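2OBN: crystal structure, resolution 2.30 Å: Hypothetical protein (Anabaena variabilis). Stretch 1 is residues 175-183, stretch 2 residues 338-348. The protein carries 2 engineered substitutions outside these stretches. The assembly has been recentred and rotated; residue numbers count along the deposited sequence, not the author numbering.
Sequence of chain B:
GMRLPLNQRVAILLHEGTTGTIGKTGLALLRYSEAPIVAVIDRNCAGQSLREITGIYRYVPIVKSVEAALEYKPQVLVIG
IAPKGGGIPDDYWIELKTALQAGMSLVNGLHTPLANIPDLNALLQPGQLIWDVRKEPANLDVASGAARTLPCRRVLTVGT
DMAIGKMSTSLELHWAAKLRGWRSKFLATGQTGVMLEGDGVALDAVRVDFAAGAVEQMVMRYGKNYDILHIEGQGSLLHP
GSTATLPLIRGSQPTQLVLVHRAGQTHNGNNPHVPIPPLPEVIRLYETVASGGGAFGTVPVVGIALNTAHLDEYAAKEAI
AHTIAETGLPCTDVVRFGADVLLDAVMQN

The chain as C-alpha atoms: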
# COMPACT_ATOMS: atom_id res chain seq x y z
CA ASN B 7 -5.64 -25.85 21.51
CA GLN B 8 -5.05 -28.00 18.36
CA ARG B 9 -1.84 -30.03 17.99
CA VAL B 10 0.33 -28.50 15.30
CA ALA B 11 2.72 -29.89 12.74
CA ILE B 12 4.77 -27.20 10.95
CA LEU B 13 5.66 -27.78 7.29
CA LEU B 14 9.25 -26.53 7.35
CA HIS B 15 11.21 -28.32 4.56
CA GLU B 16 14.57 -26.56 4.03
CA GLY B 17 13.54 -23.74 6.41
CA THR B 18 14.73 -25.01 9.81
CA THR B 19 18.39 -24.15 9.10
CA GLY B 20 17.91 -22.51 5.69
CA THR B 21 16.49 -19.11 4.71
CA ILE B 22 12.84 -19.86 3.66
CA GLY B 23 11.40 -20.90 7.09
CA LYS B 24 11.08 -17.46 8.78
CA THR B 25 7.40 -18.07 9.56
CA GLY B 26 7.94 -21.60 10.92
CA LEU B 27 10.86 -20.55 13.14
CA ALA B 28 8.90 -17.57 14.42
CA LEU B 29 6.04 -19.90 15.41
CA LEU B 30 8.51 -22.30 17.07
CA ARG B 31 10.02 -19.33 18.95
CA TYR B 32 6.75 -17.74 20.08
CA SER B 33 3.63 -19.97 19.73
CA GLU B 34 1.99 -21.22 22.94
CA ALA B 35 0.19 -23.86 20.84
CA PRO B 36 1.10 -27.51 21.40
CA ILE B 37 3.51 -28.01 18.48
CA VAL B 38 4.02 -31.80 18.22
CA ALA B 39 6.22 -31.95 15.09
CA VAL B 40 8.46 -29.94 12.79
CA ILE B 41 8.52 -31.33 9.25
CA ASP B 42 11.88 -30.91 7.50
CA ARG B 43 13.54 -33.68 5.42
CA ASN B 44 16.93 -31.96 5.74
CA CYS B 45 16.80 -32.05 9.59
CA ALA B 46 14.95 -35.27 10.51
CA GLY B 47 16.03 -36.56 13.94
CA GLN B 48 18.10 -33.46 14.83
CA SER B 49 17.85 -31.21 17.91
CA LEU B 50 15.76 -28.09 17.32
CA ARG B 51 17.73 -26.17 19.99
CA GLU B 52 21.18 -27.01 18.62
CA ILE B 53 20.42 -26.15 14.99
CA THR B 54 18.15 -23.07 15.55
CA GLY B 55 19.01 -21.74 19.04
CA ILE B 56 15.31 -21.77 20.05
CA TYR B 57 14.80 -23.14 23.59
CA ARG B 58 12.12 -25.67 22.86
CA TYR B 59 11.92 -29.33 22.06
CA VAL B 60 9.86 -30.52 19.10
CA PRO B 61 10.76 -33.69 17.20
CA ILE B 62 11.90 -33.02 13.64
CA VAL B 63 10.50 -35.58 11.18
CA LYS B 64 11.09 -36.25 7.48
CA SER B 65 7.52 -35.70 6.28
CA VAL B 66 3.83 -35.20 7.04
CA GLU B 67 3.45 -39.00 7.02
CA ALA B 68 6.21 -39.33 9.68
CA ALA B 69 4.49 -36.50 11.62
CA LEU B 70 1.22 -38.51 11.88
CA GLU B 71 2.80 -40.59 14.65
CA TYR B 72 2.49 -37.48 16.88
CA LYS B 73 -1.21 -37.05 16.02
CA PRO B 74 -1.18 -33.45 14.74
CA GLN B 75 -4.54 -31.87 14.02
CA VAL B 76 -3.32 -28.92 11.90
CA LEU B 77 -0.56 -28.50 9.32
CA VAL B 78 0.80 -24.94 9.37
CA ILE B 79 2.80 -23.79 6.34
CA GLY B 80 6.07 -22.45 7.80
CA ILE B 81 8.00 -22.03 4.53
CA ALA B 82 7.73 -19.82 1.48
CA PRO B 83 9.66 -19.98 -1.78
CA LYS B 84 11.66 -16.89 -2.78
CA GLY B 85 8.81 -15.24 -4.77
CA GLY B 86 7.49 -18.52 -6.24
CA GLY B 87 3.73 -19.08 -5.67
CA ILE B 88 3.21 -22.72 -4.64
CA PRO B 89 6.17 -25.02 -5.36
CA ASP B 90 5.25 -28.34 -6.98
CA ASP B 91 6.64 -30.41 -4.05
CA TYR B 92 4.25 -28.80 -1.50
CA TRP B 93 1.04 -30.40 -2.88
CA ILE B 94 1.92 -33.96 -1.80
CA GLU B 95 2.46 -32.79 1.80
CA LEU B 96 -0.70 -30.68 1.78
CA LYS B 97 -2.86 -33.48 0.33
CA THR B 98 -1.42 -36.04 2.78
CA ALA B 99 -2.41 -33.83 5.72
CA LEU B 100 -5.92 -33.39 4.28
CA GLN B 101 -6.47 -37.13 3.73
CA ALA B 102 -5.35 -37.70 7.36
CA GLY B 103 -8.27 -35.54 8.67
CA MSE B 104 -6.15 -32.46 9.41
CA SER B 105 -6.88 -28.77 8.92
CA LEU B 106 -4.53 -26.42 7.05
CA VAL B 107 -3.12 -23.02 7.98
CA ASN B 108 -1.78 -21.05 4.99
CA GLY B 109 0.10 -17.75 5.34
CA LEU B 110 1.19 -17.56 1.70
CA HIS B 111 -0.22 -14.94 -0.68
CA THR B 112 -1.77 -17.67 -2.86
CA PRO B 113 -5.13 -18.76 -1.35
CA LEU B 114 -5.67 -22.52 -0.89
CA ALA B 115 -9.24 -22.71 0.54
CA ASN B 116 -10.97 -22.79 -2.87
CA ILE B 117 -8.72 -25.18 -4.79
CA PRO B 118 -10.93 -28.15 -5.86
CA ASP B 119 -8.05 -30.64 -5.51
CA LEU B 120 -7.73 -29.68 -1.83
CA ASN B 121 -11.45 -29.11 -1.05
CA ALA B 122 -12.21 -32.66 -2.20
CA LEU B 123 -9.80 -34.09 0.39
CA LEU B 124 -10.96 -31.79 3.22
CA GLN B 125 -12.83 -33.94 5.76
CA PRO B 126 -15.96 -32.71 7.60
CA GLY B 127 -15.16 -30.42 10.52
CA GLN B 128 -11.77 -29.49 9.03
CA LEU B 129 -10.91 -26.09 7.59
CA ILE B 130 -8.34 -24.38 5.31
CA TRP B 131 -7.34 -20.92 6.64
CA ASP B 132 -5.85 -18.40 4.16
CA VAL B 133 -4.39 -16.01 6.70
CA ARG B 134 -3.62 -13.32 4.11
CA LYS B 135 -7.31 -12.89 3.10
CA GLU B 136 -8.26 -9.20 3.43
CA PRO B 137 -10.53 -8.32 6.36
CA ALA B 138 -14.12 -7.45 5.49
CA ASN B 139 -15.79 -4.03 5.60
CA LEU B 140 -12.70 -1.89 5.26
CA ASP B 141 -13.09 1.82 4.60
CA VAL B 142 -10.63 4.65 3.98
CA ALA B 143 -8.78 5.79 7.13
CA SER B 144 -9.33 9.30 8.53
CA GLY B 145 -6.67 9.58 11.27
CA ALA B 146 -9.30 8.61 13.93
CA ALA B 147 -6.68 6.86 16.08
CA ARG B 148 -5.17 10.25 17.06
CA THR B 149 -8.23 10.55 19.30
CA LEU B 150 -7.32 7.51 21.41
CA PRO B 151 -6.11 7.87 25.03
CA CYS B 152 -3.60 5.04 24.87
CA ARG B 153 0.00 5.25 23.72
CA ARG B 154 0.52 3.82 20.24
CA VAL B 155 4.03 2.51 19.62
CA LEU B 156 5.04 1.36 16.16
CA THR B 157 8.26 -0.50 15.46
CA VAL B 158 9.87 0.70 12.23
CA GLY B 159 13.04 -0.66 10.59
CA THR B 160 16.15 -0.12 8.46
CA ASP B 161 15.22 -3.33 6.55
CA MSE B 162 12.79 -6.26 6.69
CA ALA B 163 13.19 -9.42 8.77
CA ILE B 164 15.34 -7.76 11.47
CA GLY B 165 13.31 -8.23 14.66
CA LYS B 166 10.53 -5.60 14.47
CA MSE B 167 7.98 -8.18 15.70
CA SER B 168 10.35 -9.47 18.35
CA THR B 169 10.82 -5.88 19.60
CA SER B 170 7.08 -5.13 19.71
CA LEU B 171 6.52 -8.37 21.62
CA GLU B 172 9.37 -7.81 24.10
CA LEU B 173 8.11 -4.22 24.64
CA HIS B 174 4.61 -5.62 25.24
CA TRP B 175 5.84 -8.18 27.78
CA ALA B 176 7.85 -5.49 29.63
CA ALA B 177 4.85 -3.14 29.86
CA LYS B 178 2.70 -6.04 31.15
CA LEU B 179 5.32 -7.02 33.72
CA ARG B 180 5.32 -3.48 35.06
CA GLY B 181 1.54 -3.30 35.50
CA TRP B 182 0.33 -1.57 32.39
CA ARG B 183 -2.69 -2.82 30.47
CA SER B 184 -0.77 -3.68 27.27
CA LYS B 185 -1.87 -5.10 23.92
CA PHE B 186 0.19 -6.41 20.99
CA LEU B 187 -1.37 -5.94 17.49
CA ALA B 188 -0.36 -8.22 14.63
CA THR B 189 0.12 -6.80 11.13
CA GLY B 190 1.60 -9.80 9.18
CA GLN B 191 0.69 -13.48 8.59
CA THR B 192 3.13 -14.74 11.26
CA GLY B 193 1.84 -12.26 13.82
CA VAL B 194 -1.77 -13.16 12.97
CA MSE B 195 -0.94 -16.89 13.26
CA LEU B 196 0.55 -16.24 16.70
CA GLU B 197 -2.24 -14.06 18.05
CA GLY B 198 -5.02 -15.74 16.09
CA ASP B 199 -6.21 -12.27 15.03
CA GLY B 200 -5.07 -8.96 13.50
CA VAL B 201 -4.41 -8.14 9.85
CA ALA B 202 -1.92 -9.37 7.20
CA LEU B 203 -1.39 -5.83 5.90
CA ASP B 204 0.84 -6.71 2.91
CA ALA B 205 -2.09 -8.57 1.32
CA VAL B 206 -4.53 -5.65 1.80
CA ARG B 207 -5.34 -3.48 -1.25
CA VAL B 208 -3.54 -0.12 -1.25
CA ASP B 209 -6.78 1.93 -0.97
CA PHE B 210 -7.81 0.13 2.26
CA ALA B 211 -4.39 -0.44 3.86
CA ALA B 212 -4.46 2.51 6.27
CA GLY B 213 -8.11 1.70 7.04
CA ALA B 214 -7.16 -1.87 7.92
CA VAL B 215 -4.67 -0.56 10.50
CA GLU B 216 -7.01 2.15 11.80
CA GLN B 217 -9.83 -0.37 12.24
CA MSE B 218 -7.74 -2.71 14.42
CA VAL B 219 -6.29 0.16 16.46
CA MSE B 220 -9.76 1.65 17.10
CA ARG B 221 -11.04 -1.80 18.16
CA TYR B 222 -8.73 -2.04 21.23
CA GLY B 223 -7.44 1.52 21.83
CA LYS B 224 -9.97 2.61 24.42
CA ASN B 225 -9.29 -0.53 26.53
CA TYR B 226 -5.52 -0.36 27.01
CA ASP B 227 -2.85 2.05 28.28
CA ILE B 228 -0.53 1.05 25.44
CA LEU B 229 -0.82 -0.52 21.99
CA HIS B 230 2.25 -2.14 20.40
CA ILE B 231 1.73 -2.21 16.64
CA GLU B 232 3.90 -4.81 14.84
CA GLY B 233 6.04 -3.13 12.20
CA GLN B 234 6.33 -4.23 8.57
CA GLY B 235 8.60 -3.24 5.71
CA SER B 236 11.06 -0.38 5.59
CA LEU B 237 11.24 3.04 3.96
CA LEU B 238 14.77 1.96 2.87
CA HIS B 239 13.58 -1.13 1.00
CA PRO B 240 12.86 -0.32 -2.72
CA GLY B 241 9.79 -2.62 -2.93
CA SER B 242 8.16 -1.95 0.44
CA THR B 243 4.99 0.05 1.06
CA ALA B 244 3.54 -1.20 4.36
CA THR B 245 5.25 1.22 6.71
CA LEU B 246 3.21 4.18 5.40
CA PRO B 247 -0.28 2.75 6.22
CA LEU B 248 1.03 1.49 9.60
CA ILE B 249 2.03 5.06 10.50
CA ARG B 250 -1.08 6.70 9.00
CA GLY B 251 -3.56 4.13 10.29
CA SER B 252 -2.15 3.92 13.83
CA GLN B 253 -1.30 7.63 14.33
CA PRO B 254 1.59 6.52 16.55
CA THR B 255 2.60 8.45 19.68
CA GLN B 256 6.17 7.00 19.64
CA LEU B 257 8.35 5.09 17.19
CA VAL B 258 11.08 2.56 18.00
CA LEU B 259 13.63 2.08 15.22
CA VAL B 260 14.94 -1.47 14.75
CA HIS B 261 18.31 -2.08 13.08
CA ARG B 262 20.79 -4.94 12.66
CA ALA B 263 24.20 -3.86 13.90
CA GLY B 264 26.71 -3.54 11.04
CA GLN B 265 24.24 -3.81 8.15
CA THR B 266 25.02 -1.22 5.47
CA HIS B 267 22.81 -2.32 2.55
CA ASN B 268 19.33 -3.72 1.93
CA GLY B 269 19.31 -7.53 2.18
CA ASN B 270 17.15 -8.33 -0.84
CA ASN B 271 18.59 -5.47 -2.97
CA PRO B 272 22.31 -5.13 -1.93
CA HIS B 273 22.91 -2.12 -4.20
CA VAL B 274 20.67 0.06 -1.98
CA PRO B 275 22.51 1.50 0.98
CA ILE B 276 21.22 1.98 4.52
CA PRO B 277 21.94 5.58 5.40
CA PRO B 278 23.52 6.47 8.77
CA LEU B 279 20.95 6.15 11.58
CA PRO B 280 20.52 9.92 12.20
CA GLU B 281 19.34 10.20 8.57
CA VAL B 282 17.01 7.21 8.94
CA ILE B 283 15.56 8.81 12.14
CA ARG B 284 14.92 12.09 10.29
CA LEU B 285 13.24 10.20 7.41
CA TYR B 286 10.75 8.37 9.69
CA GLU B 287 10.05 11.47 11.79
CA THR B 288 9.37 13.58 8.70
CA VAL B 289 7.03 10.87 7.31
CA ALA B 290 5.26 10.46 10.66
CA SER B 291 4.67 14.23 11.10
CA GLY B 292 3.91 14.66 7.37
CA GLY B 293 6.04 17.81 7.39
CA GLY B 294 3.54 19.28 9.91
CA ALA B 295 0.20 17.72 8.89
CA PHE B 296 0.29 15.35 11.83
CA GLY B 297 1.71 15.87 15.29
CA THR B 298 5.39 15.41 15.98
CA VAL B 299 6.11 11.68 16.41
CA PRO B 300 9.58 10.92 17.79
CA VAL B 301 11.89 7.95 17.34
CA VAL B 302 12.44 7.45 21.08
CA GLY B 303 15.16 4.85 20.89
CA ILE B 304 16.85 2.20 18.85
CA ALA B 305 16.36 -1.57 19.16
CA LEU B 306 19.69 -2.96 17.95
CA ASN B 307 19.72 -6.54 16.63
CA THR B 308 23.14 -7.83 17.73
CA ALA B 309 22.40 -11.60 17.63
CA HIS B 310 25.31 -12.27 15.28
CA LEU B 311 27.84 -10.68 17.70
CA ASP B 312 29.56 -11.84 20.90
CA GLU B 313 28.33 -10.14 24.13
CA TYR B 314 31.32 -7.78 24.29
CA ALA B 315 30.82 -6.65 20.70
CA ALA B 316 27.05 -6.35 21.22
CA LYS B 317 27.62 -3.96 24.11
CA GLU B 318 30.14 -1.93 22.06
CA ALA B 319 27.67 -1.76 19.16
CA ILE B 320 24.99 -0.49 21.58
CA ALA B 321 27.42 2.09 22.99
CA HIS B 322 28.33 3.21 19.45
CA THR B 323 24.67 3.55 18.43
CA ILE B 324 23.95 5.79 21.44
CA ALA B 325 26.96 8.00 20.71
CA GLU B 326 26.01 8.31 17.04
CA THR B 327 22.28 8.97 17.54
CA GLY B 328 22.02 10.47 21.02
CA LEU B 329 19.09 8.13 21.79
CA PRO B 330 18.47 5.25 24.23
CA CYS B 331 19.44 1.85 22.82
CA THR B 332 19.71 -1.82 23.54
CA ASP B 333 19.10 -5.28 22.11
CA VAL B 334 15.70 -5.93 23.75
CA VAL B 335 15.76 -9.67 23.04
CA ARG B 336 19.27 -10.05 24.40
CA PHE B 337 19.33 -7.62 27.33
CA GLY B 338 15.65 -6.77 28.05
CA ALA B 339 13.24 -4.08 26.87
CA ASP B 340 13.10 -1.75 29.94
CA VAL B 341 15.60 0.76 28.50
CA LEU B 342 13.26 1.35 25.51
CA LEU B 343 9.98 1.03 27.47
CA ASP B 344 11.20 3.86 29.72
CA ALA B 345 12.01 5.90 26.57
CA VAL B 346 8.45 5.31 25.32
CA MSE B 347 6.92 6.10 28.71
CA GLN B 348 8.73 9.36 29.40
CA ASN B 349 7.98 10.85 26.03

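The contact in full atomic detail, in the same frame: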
# COMPACT_ATOMS: atom_id res chain seq x y z
N TRP B 175 5.63 -7.39 26.57
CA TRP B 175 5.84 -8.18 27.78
C TRP B 175 6.41 -7.35 28.93
O TRP B 175 6.04 -7.57 30.08
CB TRP B 175 6.69 -9.42 27.49
CG TRP B 175 6.04 -10.34 26.50
CD1 TRP B 175 4.71 -10.65 26.43
CD2 TRP B 175 6.69 -11.11 25.49
NE1 TRP B 175 4.49 -11.53 25.41
CE2 TRP B 175 5.68 -11.85 24.83
CE3 TRP B 175 8.02 -11.25 25.08
CZ2 TRP B 175 5.96 -12.70 23.77
CZ3 TRP B 175 8.29 -12.11 24.03
CH2 TRP B 175 7.27 -12.83 23.39
N ALA B 176 7.27 -6.37 28.61
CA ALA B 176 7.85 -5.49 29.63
C ALA B 176 6.80 -4.56 30.23
O ALA B 176 6.77 -4.36 31.44
CB ALA B 176 8.99 -4.66 29.06
N ALA B 177 5.94 -4.00 29.38
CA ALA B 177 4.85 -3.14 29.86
C ALA B 177 3.87 -3.92 30.75
O ALA B 177 3.36 -3.38 31.74
CB ALA B 177 4.12 -2.52 28.71
N LYS B 178 3.60 -5.17 30.37
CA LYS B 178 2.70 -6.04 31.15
C LYS B 178 3.30 -6.37 32.52
O LYS B 178 2.60 -6.39 33.55
CB LYS B 178 2.42 -7.36 30.39
CG LYS B 178 1.38 -8.23 31.09
CD LYS B 178 1.08 -9.54 30.37
CE LYS B 178 0.03 -10.31 31.19
NZ LYS B 178 -0.32 -11.66 30.65
N LEU B 179 4.59 -6.66 32.51
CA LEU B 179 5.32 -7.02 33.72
C LEU B 179 5.28 -5.89 34.73
O LEU B 179 5.22 -6.12 35.95
CB LEU B 179 6.77 -7.40 33.39
CG LEU B 179 7.62 -7.96 34.54
CD1 LEU B 179 7.10 -9.28 35.08
CD2 LEU B 179 9.03 -8.14 34.07
N ARG B 180 5.31 -4.66 34.21
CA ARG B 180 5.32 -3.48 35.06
C ARG B 180 3.96 -2.93 35.44
O ARG B 180 3.88 -1.87 36.05
CB ARG B 180 6.26 -2.43 34.47
CG ARG B 180 7.71 -2.90 34.63
CD ARG B 180 8.66 -2.11 33.82
NE ARG B 180 8.64 -0.69 34.13
CZ ARG B 180 9.37 0.22 33.48
NH1 ARG B 180 10.18 -0.14 32.49
NH2 ARG B 180 9.29 1.49 33.84
N GLY B 181 2.89 -3.64 35.07
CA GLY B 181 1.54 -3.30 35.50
C GLY B 181 0.66 -2.51 34.58
O GLY B 181 -0.43 -2.12 34.97
N TRP B 182 1.13 -2.26 33.37
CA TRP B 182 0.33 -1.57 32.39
C TRP B 182 -0.60 -2.55 31.67
O TRP B 182 -0.27 -3.72 31.49
CB TRP B 182 1.20 -0.87 31.34
CG TRP B 182 1.73 0.46 31.76
CD1 TRP B 182 1.03 1.61 31.85
CD2 TRP B 182 3.08 0.79 32.09
NE1 TRP B 182 1.84 2.65 32.24
CE2 TRP B 182 3.11 2.17 32.39
CE3 TRP B 182 4.27 0.07 32.15
CZ2 TRP B 182 4.29 2.83 32.76
CZ3 TRP B 182 5.43 0.73 32.52
CH2 TRP B 182 5.43 2.10 32.82
N ARG B 183 -1.78 -2.06 31.30
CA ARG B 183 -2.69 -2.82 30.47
C ARG B 183 -2.15 -2.65 29.05
O ARG B 183 -2.33 -1.60 28.45
CB ARG B 183 -4.11 -2.29 30.57
CG ARG B 183 -4.74 -2.55 31.93
CD ARG B 183 -6.16 -2.02 31.96
NE ARG B 183 -6.82 -2.45 30.73
CZ ARG B 183 -7.42 -3.63 30.55
NH1 ARG B 183 -7.53 -4.50 31.55
NH2 ARG B 183 -7.96 -3.92 29.38
N GLY B 338 16.90 -7.25 27.45
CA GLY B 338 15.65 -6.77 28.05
C GLY B 338 15.16 -5.48 27.40
O GLY B 338 15.93 -4.70 26.86
N ALA B 339 13.86 -5.23 27.51
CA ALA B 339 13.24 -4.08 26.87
C ALA B 339 13.06 -2.83 27.74
O ALA B 339 12.62 -1.80 27.21
CB ALA B 339 11.89 -4.50 26.31
N ASP B 340 13.39 -2.89 29.03
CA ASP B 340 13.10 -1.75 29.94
C ASP B 340 13.71 -0.41 29.52
O ASP B 340 13.08 0.64 29.68
CB ASP B 340 13.47 -2.08 31.40
CG ASP B 340 12.44 -2.98 32.09
OD1 ASP B 340 11.26 -3.01 31.69
OD2 ASP B 340 12.81 -3.64 33.07
N VAL B 341 14.93 -0.44 29.00
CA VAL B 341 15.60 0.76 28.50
C VAL B 341 14.74 1.48 27.44
O VAL B 341 14.65 2.70 27.46
CB VAL B 341 17.01 0.41 27.96
CG1 VAL B 341 17.61 1.52 27.11
CG2 VAL B 341 17.95 0.06 29.14
N LEU B 342 14.10 0.74 26.55
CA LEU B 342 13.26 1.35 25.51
C LEU B 342 11.81 1.60 25.97
O LEU B 342 11.15 2.52 25.48
CB LEU B 342 13.30 0.53 24.22
CG LEU B 342 14.69 0.34 23.62
CD1 LEU B 342 14.60 -0.48 22.33
CD2 LEU B 342 15.42 1.66 23.36
N LEU B 343 11.32 0.80 26.92
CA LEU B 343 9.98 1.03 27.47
C LEU B 343 9.99 2.35 28.23
O LEU B 343 9.07 3.14 28.10
CB LEU B 343 9.52 -0.10 28.38
CG LEU B 343 8.13 0.12 29.00
CD1 LEU B 343 7.04 0.32 27.94
CD2 LEU B 343 7.78 -1.06 29.90
N ASP B 344 11.05 2.58 29.01
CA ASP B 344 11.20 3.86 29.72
C ASP B 344 11.22 5.02 28.72
O ASP B 344 10.59 6.04 28.97
CB ASP B 344 12.50 3.87 30.54
CG ASP B 344 12.47 2.92 31.72
OD1 ASP B 344 11.37 2.49 32.10
OD2 ASP B 344 13.54 2.60 32.30
N ALA B 345 11.93 4.86 27.59
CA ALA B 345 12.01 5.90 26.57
C ALA B 345 10.63 6.21 25.99
O ALA B 345 10.30 7.36 25.71
CB ALA B 345 12.98 5.51 25.47
N VAL B 346 9.83 5.16 25.78
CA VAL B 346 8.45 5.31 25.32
C VAL B 346 7.60 6.05 26.37
O VAL B 346 6.86 7.00 26.05
CB VAL B 346 7.77 3.93 25.08
CG1 VAL B 346 6.24 4.06 24.96
CG2 VAL B 346 8.36 3.24 23.86
N MSE B 347 7.73 5.60 27.62
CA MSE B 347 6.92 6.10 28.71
C MSE B 347 7.24 7.50 29.21
O MSE B 347 6.39 8.12 29.84
CB MSE B 347 6.93 5.12 29.89
CG MSE B 347 6.21 3.82 29.59
SE MSE B 347 4.37 4.16 29.01
CE MSE B 347 3.82 2.35 28.72
N GLN B 348 8.43 8.01 28.95
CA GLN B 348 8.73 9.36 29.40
C GLN B 348 8.83 10.32 28.23
O GLN B 348 9.51 11.34 28.29
CB GLN B 348 9.93 9.40 30.34
CG GLN B 348 11.25 8.99 29.78
CD GLN B 348 12.13 8.46 30.89
OE1 GLN B 348 12.70 7.38 30.78
NE2 GLN B 348 12.18 9.19 32.01
O HOH W 1 9.61 -4.69 32.47

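The end of helix 175-179 and the residues after it pack across helix 340-347, the axes 9.9 Å apart at closest approach and 76° between their directions. Polar contacts centre on Arg-180, the first residue to leave helical geometry, whose side chain (m, t, p) carries its guanidinium to two carboxylates. Arg-180 NH1 donates to Asp-340 OD1 (3.2 Å) and to Asp-344 OD1 (2.9 Å), and Arg-180 NH2 also donates to Asp-344 OD1 (2.9 Å); both OD1 atoms lie at the guanidinium edge, near its plane, and both aspartates form salt bridges with it. One helical turn apart, they present their OD1 atoms to one arginine. Asp-340 OD1 also accepts from a water (2.5 Å to its O), which also donates to Ala-176 O (3.0 Å). Ala-176 O also accepts from Arg-180 N (3.1 Å), and Trp-182 N is satisfied by Ala-177 O (3.0 Å). Alongside these polar contacts, buried Ala-176 brings its CB to 4.0 Å from Ala-339 CB and 3.9 Å from Leu-343 CD2, its small side chain suiting the close backbones. Branched, apolar Leu-343 puts one methyl, CD2, also 4.1 Å from Ala-177 CB and 3.9 Å from Trp-182 CZ3. The broad Trp-182 indole offers a flat face to selenomethionine Met-347, whose CE lies over it, 3.7 Å from Trp-182 CE2, a CH-pi contact.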